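Side-chain contacts in enoyl-CoA hydratase (Mycobacterium thermoresistibile, PDB 3T3W), which probably adds water across the double bond of enoyl-CoA thioesters in lipid metabolism, as a hexameric member of the crotonase family: residues F[105-110]-F[243-248]; F[152-155]-F[161-164]; F[165-170]-F[177-182]. All coordinates share one frame; numbering follows the deposited sequence.

Contact 1 of 3, residues F[105-110]-F[243-248]; sequences RYLEYS and AAIQSV
L107 reaches from helix 95-115 to helix 241-263 and meets two consecutive residues there with its two methyl branches. CD1 goes to I245, where it lies 3.4 Å from I245 CG2, a tight contact for two methyl carbons; the two side chains lie alongside one another, pointing opposite ways. CD2 goes to Q246 and lies 3.5 Å from Q246 OE1 and 3.9 Å from Q246 NE2, so this methyl touches both ends of the amide. Swinging CG opposite the backbone N (chi1 -170°) aims the isobutyl group of L107 across the gap; the nearest CA atoms of the two segments, those of L107 and Q246, are 8.5 Å apart. The pairing joins a helix from the body of the crotonase fold to the long helix of its C-terminal part, which also runs along the interface between subunits. Q246 serves both neighbours: its chain bends at chi2 (-61°), bringing the amide beside L107, while OE1 takes a hydrogen bond from R230 of the second subunit. One helical turn earlier, the carbonyl O of A243 accepts a hydrogen bond from Q234 of that same neighbouring subunit.

Contact 2 of 3, residues F[152-155]-F[161-164]; sequences DPVV and GVEY. With ZN (zinc ion), chain T.
D152 and V162 make the polar part of this contact: the backbone N-H of V162 donates to D152 OD2 over 3.0 Å, at an N-H...O angle of 151°. OD2 receives it on its syn lone pair, the side facing the other carboxylate oxygen. The side chain gets there because CG is turned opposite the backbone N (chi1 -176°), which carries the carboxylate across to residues 161-162. Within its own segment, OD1 also takes a weak bond, 3.4 Å long, from V154 N. Outside the two segments, OD1 is paired with the hydroxyl of S130 and OD2 with H167, so several partners fix the rotation of the buried carboxylate.

Both segments belong to the loop that links strand 149-151 to helix 167-171 in the crotonase fold, and D152 ties the start of this loop to its far end.

Van der Waals contacts fill in around the carboxylate. V162 CG1 lies 3.4 Å from D152 OD1, its side chain crossing that of the aspartate at a slant. The valines meet more loosely, V154 CG1 standing 4.3 Å from V162 CG1. V154 CG2 presses on the backbone of G161, 3.4 Å from its CA, which is closer than usual for two carbons. The backbone of G161 is bent so that any side chain would collide with the carbonyl O of the residue before.

Metal coordination begins one residue beyond V162. E163 starts out pointing away from 152-155, and a bend at chi2 brings its OE2 to the zinc ion at 2.1 Å. A water lies at the same distance from the zinc, and E102, H252 and H256 complete the protein ligands.

Contact 3 of 3, residues F[165-170]-F[177-182]; sequences HGHTWE and KEILFT. With EDO (1,2-ethanediol), chain V.
Two consecutive helices of the crotonase fold, 167-171 and 173-182, pack together here in a buried corner, with L180 set against two histidines, H165 and H167. Its CD2 lies 3.7 Å from H167 NE2 and 3.8 Å from H167 CD2. L180 CD1 sits over one face of the same ring, and the two side chains cross at about a right angle. That same CD1 is also at the edge of the H165 ring, 4.2 Å from H165 CE1. I179 adds CD1 at the edge of the H167 imidazole, near its plane and 4.3 Å from H167 CD2. Within the first segment the rings are close too: H167 ND1 stands 3.3 Å above the plane of H165, displaced toward its rim. The NE2 of H165 shares a 2.8 Å hydrogen bond with T168 OG1. W137 meets the H167 ring edge-to-face. K177 NZ hydrogen-bonds both oxygens of an ethanediol, probably from the crystallisation liquor, and forms a salt bridge to D140 of the third subunit. Each imidazole is held by a hydrogen bond at NE2, that of H167 to D152, while the leucine methyls pack on the face of H167 and at the edge of H165; the D152 carboxylate would be expected to polarise H167.

Contacts 2 and 3 are the closest pair, their centres about 8 Å apart, and D152 OD2 joins them through a probable hydrogen bond of 2.7 Å to H167 NE2. G161 CA also packs against L180 CD2. Contact 1, about 13 Å from contact 2 and 15 Å from contact 3 between centres, touches residues 163-165: Y106 CD2 comes within 3.4 Å of the zinc ligand atom E163 OE2, and V248 CG1 packs 3.4 Å from H165 CB. The zinc lies about 9 Å from the L107 side chain and 11 Å from that of H167. All three contacts have residues that meet the third subunit.

Contact 1 of 3, residues F[105-110]-F[243-248]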
loop_
_atom_site.group_PDB
_atom_site.type_symbol
_atom_site.label_atom_id
_atom_site.label_comp_id
_atom_site.label_asym_id
_atom_site.label_seq_id
_atom_site.Cartn_x
_atom_site.Cartn_y
_atom_site.Cartn_z
ATOM N N ARG F 105 -10.623 20.336 -14.118
ATOM C CA ARG F 105 -11.751 20.934 -13.359
ATOM C C ARG F 105 -12.537 19.970 -12.467
ATOM O O ARG F 105 -13.250 20.414 -11.569
ATOM C CB ARG F 105 -12.712 21.640 -14.298
ATOM C CG ARG F 105 -12.074 22.845 -14.955
ATOM C CD ARG F 105 -13.162 23.639 -15.670
ATOM N NE ARG F 105 -12.724 24.947 -16.117
ATOM C CZ ARG F 105 -12.259 25.241 -17.321
ATOM N NH1 ARG F 105 -12.105 24.292 -18.244
ATOM N NH2 ARG F 105 -11.987 26.522 -17.618
ATOM N N TYR F 106 -12.417 18.671 -12.713
ATOM C CA TYR F 106 -13.087 17.704 -11.906
ATOM C C TYR F 106 -12.049 17.169 -10.890
ATOM O O TYR F 106 -12.087 17.524 -9.690
ATOM C CB TYR F 106 -13.748 16.643 -12.784
ATOM C CG TYR F 106 -14.798 17.203 -13.761
ATOM C CD1 TYR F 106 -15.465 18.400 -13.481
ATOM C CD2 TYR F 106 -15.163 16.503 -14.919
ATOM C CE1 TYR F 106 -16.419 18.882 -14.351
ATOM C CE2 TYR F 106 -16.132 16.979 -15.783
ATOM C CZ TYR F 106 -16.746 18.179 -15.491
ATOM O OH TYR F 106 -17.728 18.689 -16.328
ATOM N N LEU F 107 -11.046 16.463 -11.366
ATOM C CA LEU F 107 -10.123 15.768 -10.451
ATOM C C LEU F 107 -9.201 16.708 -9.656
ATOM O O LEU F 107 -9.157 16.647 -8.408
ATOM C CB LEU F 107 -9.284 14.773 -11.238
ATOM C CG LEU F 107 -8.444 13.796 -10.407
ATOM C CD1 LEU F 107 -9.351 12.911 -9.588
ATOM C CD2 LEU F 107 -7.569 12.949 -11.311
ATOM N N GLU F 108 -8.444 17.558 -10.352
ATOM C CA GLU F 108 -7.447 18.412 -9.704
ATOM C C GLU F 108 -8.121 19.430 -8.757
ATOM O O GLU F 108 -7.658 19.648 -7.631
ATOM C CB GLU F 108 -6.583 19.142 -10.748
ATOM C CG GLU F 108 -5.505 20.083 -10.210
ATOM C CD GLU F 108 -4.877 20.964 -11.293
ATOM O OE1 GLU F 108 -4.635 20.450 -12.419
ATOM O OE2 GLU F 108 -4.658 22.184 -11.018
ATOM N N TYR F 109 -9.235 20.022 -9.194
ATOM C CA TYR F 109 -9.944 20.976 -8.353
ATOM C C TYR F 109 -10.422 20.307 -7.080
ATOM O O TYR F 109 -10.226 20.830 -6.008
ATOM C CB TYR F 109 -11.138 21.548 -9.097
ATOM C CG TYR F 109 -10.866 22.706 -10.067
ATOM C CD1 TYR F 109 -9.578 23.087 -10.445
ATOM C CD2 TYR F 109 -11.938 23.395 -10.647
ATOM C CE1 TYR F 109 -9.359 24.131 -11.357
ATOM C CE2 TYR F 109 -11.717 24.445 -11.557
ATOM C CZ TYR F 109 -10.446 24.805 -11.915
ATOM O OH TYR F 109 -10.232 25.845 -12.849
ATOM N N SER F 110 -11.061 19.152 -7.214
ATOM C CA SER F 110 -11.659 18.485 -6.059
ATOM C C SER F 110 -10.550 18.058 -5.076
ATOM O O SER F 110 -10.712 18.206 -3.860
ATOM C CB SER F 110 -12.547 17.320 -6.474
ATOM O OG SER F 110 -13.787 17.738 -7.029
ATOM N N ALA F 243 -3.683 7.434 -4.477
ATOM C CA ALA F 243 -3.389 6.460 -5.547
ATOM C C ALA F 243 -4.687 5.863 -6.139
ATOM O O ALA F 243 -4.787 5.707 -7.355
ATOM C CB ALA F 243 -2.455 5.328 -5.034
ATOM N N ALA F 244 -5.677 5.579 -5.307
ATOM C CA ALA F 244 -6.931 4.979 -5.758
ATOM C C ALA F 244 -7.743 5.965 -6.567
ATOM O O ALA F 244 -8.330 5.634 -7.619
ATOM C CB ALA F 244 -7.746 4.432 -4.563
ATOM N N ILE F 245 -7.768 7.218 -6.122
ATOM C CA ILE F 245 -8.461 8.277 -6.881
ATOM C C ILE F 245 -7.864 8.438 -8.292
ATOM O O ILE F 245 -8.567 8.521 -9.288
ATOM C CB ILE F 245 -8.368 9.625 -6.122
ATOM C CG1 ILE F 245 -9.286 9.602 -4.882
ATOM C CG2 ILE F 245 -8.762 10.776 -7.056
ATOM C CD1 ILE F 245 -10.771 9.673 -5.203
ATOM N N GLN F 246 -6.543 8.431 -8.378
ATOM C CA GLN F 246 -5.878 8.494 -9.665
ATOM C C GLN F 246 -6.208 7.268 -10.539
ATOM O O GLN F 246 -6.467 7.401 -11.769
ATOM C CB GLN F 246 -4.371 8.701 -9.488
ATOM C CG GLN F 246 -3.951 10.011 -8.816
ATOM C CD GLN F 246 -4.382 11.247 -9.568
ATOM O OE1 GLN F 246 -4.507 11.242 -10.801
ATOM N NE2 GLN F 246 -4.581 12.352 -8.828
ATOM N N SER F 247 -6.221 6.082 -9.922
ATOM C CA SER F 247 -6.535 4.864 -10.644
ATOM C C SER F 247 -7.926 4.910 -11.247
ATOM O O SER F 247 -8.118 4.566 -12.444
ATOM C CB SER F 247 -6.381 3.648 -9.729
ATOM O OG SER F 247 -6.291 2.460 -10.468
ATOM N N VAL F 248 -8.912 5.326 -10.453
ATOM C CA VAL F 248 -10.285 5.289 -10.921
ATOM C C VAL F 248 -10.530 6.365 -11.972
ATOM O O VAL F 248 -11.334 6.182 -12.883
ATOM C CB VAL F 248 -11.313 5.328 -9.757
ATOM C CG1 VAL F 248 -12.726 5.258 -10.331
ATOM C CG2 VAL F 248 -11.065 4.131 -8.814
#

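Contact 2 of 3, residues F[152-155]-F[161-164]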
loop_
_atom_site.group_PDB
_atom_site.type_symbol
_atom_site.label_atom_id
_atom_site.label_comp_id
_atom_site.label_asym_id
_atom_site.label_seq_id
_atom_site.Cartn_x
_atom_site.Cartn_y
_atom_site.Cartn_z
ATOM N N ASP F 152 -25.482 8.641 -7.865
ATOM C CA ASP F 152 -24.598 8.762 -9.011
ATOM C C ASP F 152 -25.048 7.790 -10.087
ATOM O O ASP F 152 -24.500 6.696 -10.157
ATOM C CB ASP F 152 -23.150 8.516 -8.630
ATOM C CG ASP F 152 -22.201 8.729 -9.779
ATOM O OD1 ASP F 152 -22.678 9.198 -10.871
ATOM O OD2 ASP F 152 -21.006 8.370 -9.605
ATOM N N PRO F 153 -26.023 8.207 -10.930
ATOM C CA PRO F 153 -26.548 7.341 -11.985
ATOM C C PRO F 153 -25.800 7.362 -13.324
ATOM O O PRO F 153 -26.417 7.043 -14.385
ATOM C CB PRO F 153 -27.975 7.848 -12.157
ATOM C CG PRO F 153 -27.920 9.277 -11.802
ATOM C CD PRO F 153 -26.852 9.419 -10.747
ATOM N N VAL F 154 -24.507 7.681 -13.330
ATOM C CA VAL F 154 -23.789 7.815 -14.624
ATOM C C VAL F 154 -23.546 6.527 -15.359
ATOM O O VAL F 154 -23.223 6.574 -16.533
ATOM C CB VAL F 154 -22.427 8.575 -14.551
ATOM C CG1 VAL F 154 -22.655 10.028 -14.229
ATOM C CG2 VAL F 154 -21.442 7.895 -13.616
ATOM N N VAL F 155 -23.776 5.359 -14.727
ATOM C CA VAL F 155 -23.681 4.081 -15.464
ATOM C C VAL F 155 -24.645 4.097 -16.663
ATOM O O VAL F 155 -24.313 3.559 -17.750
ATOM C CB VAL F 155 -23.877 2.845 -14.533
ATOM C CG1 VAL F 155 -24.264 1.580 -15.310
ATOM C CG2 VAL F 155 -22.599 2.592 -13.689
ATOM N N GLY F 161 -19.150 5.457 -12.758
ATOM C CA GLY F 161 -19.092 6.381 -11.627
ATOM C C GLY F 161 -18.390 7.667 -12.043
ATOM O O GLY F 161 -17.631 7.698 -13.042
ATOM N N VAL F 162 -18.583 8.719 -11.262
ATOM C CA VAL F 162 -17.945 10.029 -11.568
ATOM C C VAL F 162 -16.422 9.988 -11.393
ATOM O O VAL F 162 -15.822 8.977 -10.926
ATOM C CB VAL F 162 -18.562 11.162 -10.724
ATOM C CG1 VAL F 162 -20.049 11.366 -11.127
ATOM C CG2 VAL F 162 -18.432 10.855 -9.221
ATOM N N GLU F 163 -15.804 11.114 -11.761
ATOM C CA GLU F 163 -14.355 11.184 -11.977
ATOM C C GLU F 163 -13.517 11.049 -10.720
ATOM O O GLU F 163 -12.341 10.660 -10.803
ATOM C CB GLU F 163 -14.044 12.563 -12.593
ATOM C CG GLU F 163 -14.527 12.749 -14.030
ATOM C CD GLU F 163 -16.005 13.153 -14.224
ATOM O OE1 GLU F 163 -16.779 13.199 -13.240
ATOM O OE2 GLU F 163 -16.386 13.372 -15.405
ATOM N N TYR F 164 -14.092 11.388 -9.569
ATOM C CA TYR F 164 -13.432 11.409 -8.271
ATOM C C TYR F 164 -14.146 10.337 -7.459
ATOM O O TYR F 164 -15.290 10.531 -6.990
ATOM C CB TYR F 164 -13.609 12.784 -7.641
ATOM C CG TYR F 164 -12.991 13.063 -6.277
ATOM C CD1 TYR F 164 -11.789 13.749 -6.169
ATOM C CD2 TYR F 164 -13.656 12.764 -5.095
ATOM C CE1 TYR F 164 -11.225 14.065 -4.928
ATOM C CE2 TYR F 164 -13.131 13.122 -3.851
ATOM C CZ TYR F 164 -11.905 13.786 -3.773
ATOM O OH TYR F 164 -11.358 14.170 -2.563
HETATM ZN ZN ZN T . -16.099 12.330 -17.232
HETATM O O HOH W 1 -18.207 12.220 -17.131
#

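Contact 3 of 3, residues F[165-170]-F[177-182]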
loop_
_atom_site.group_PDB
_atom_site.type_symbol
_atom_site.label_atom_id
_atom_site.label_comp_id
_atom_site.label_asym_id
_atom_site.label_seq_id
_atom_site.Cartn_x
_atom_site.Cartn_y
_atom_site.Cartn_z
ATOM N N HIS F 165 -13.506 9.187 -7.359
ATOM C CA HIS F 165 -14.139 8.012 -6.782
ATOM C C HIS F 165 -14.047 8.021 -5.257
ATOM O O HIS F 165 -13.270 7.296 -4.650
ATOM C CB HIS F 165 -13.572 6.705 -7.372
ATOM C CG HIS F 165 -14.357 5.484 -6.962
ATOM N ND1 HIS F 165 -15.436 5.047 -7.669
ATOM C CD2 HIS F 165 -14.290 4.694 -5.820
ATOM C CE1 HIS F 165 -15.972 3.992 -7.021
ATOM N NE2 HIS F 165 -15.281 3.785 -5.894
ATOM N N GLY F 166 -14.918 8.805 -4.638
ATOM C CA GLY F 166 -15.110 8.791 -3.195
ATOM C C GLY F 166 -15.986 7.620 -2.743
ATOM O O GLY F 166 -16.018 7.293 -1.566
ATOM N N HIS F 167 -16.726 7.021 -3.687
ATOM C CA HIS F 167 -17.826 6.141 -3.354
ATOM C C HIS F 167 -17.403 5.049 -2.383
ATOM O O HIS F 167 -18.081 4.795 -1.364
ATOM C CB HIS F 167 -18.428 5.453 -4.597
ATOM C CG HIS F 167 -18.702 6.375 -5.761
ATOM N ND1 HIS F 167 -17.710 7.083 -6.398
ATOM C CD2 HIS F 167 -19.885 6.640 -6.449
ATOM C CE1 HIS F 167 -18.255 7.775 -7.422
ATOM N NE2 HIS F 167 -19.588 7.489 -7.465
ATOM N N THR F 168 -16.352 4.320 -2.712
ATOM C CA THR F 168 -15.924 3.197 -1.905
ATOM C C THR F 168 -15.507 3.617 -0.493
ATOM O O THR F 168 -15.774 2.905 0.465
ATOM C CB THR F 168 -14.786 2.418 -2.594
ATOM O OG1 THR F 168 -15.287 1.911 -3.840
ATOM C CG2 THR F 168 -14.289 1.191 -1.768
ATOM N N TRP F 169 -14.788 4.738 -0.419
ATOM C CA TRP F 169 -14.299 5.289 0.844
ATOM C C TRP F 169 -15.428 5.780 1.714
ATOM O O TRP F 169 -15.400 5.618 2.954
ATOM C CB TRP F 169 -13.378 6.457 0.536
ATOM C CG TRP F 169 -12.171 6.051 -0.282
ATOM C CD1 TRP F 169 -12.060 6.053 -1.646
ATOM C CD2 TRP F 169 -10.921 5.507 0.225
ATOM N NE1 TRP F 169 -10.839 5.583 -2.037
ATOM C CE2 TRP F 169 -10.105 5.203 -0.945
ATOM C CE3 TRP F 169 -10.412 5.235 1.496
ATOM C CZ2 TRP F 169 -8.826 4.714 -0.829
ATOM C CZ3 TRP F 169 -9.095 4.743 1.608
ATOM C CH2 TRP F 169 -8.329 4.471 0.466
ATOM N N GLU F 170 -16.443 6.344 1.085
ATOM C CA GLU F 170 -17.545 7.031 1.791
ATOM C C GLU F 170 -18.689 6.096 2.194
ATOM O O GLU F 170 -19.309 6.265 3.250
ATOM C CB GLU F 170 -18.077 8.146 0.908
ATOM C CG GLU F 170 -17.068 9.250 0.649
ATOM C CD GLU F 170 -16.887 10.241 1.784
ATOM O OE1 GLU F 170 -17.678 10.222 2.766
ATOM O OE2 GLU F 170 -15.973 11.088 1.635
ATOM N N LYS F 177 -21.186 -0.247 -4.979
ATOM C CA LYS F 177 -21.510 -1.027 -6.175
ATOM C C LYS F 177 -23.016 -0.981 -6.347
ATOM O O LYS F 177 -23.494 -0.833 -7.450
ATOM C CB LYS F 177 -21.017 -2.465 -6.068
ATOM C CG LYS F 177 -19.499 -2.566 -6.246
ATOM C CD LYS F 177 -19.068 -4.022 -6.089
ATOM C CE LYS F 177 -17.631 -4.236 -5.854
ATOM N NZ LYS F 177 -17.309 -5.705 -5.578
ATOM N N GLU F 178 -23.754 -1.155 -5.256
ATOM C CA GLU F 178 -25.247 -1.186 -5.381
ATOM C C GLU F 178 -25.752 0.088 -6.053
ATOM O O GLU F 178 -26.578 0.024 -6.987
ATOM C CB GLU F 178 -25.909 -1.353 -4.037
ATOM C CG GLU F 178 -27.426 -1.405 -4.060
ATOM C CD GLU F 178 -28.056 -1.461 -2.677
ATOM O OE1 GLU F 178 -27.344 -1.766 -1.680
ATOM O OE2 GLU F 178 -29.291 -1.164 -2.590
ATOM N N ILE F 179 -25.324 1.236 -5.550
ATOM C CA ILE F 179 -25.856 2.504 -6.077
ATOM C C ILE F 179 -25.300 2.848 -7.454
ATOM O O ILE F 179 -25.987 3.505 -8.229
ATOM C CB ILE F 179 -25.791 3.681 -5.099
ATOM C CG1 ILE F 179 -24.365 4.094 -4.846
ATOM C CG2 ILE F 179 -26.494 3.317 -3.767
ATOM C CD1 ILE F 179 -23.848 5.185 -5.704
ATOM N N LEU F 180 -24.088 2.394 -7.784
ATOM C CA LEU F 180 -23.569 2.582 -9.145
ATOM C C LEU F 180 -24.302 1.649 -10.161
ATOM O O LEU F 180 -24.673 2.075 -11.268
ATOM C CB LEU F 180 -22.064 2.342 -9.176
ATOM C CG LEU F 180 -21.194 3.480 -8.597
ATOM C CD1 LEU F 180 -19.708 3.048 -8.571
ATOM C CD2 LEU F 180 -21.379 4.807 -9.376
ATOM N N PHE F 181 -24.522 0.392 -9.761
ATOM C CA PHE F 181 -25.117 -0.598 -10.632
ATOM C C PHE F 181 -26.603 -0.249 -10.921
ATOM O O PHE F 181 -27.108 -0.560 -12.006
ATOM C CB PHE F 181 -25.073 -1.996 -10.019
ATOM C CG PHE F 181 -23.694 -2.633 -9.941
ATOM C CD1 PHE F 181 -22.599 -2.142 -10.643
ATOM C CD2 PHE F 181 -23.518 -3.753 -9.150
ATOM C CE1 PHE F 181 -21.359 -2.775 -10.569
ATOM C CE2 PHE F 181 -22.279 -4.393 -9.052
ATOM C CZ PHE F 181 -21.186 -3.923 -9.760
ATOM N N THR F 182 -27.282 0.378 -9.949
ATOM C CA THR F 182 -28.716 0.638 -10.075
ATOM C C THR F 182 -29.032 2.064 -10.431
ATOM O O THR F 182 -30.128 2.344 -10.962
ATOM C CB THR F 182 -29.510 0.321 -8.797
ATOM O OG1 THR F 182 -29.008 1.140 -7.731
ATOM C CG2 THR F 182 -29.444 -1.156 -8.442
HETATM C C1 EDO V . -18.034 -6.849 -2.338
HETATM O O1 EDO V . -18.572 -5.889 -3.203
HETATM C C2 EDO V . -16.561 -6.578 -2.144
HETATM O O2 EDO V . -15.914 -6.883 -3.349
#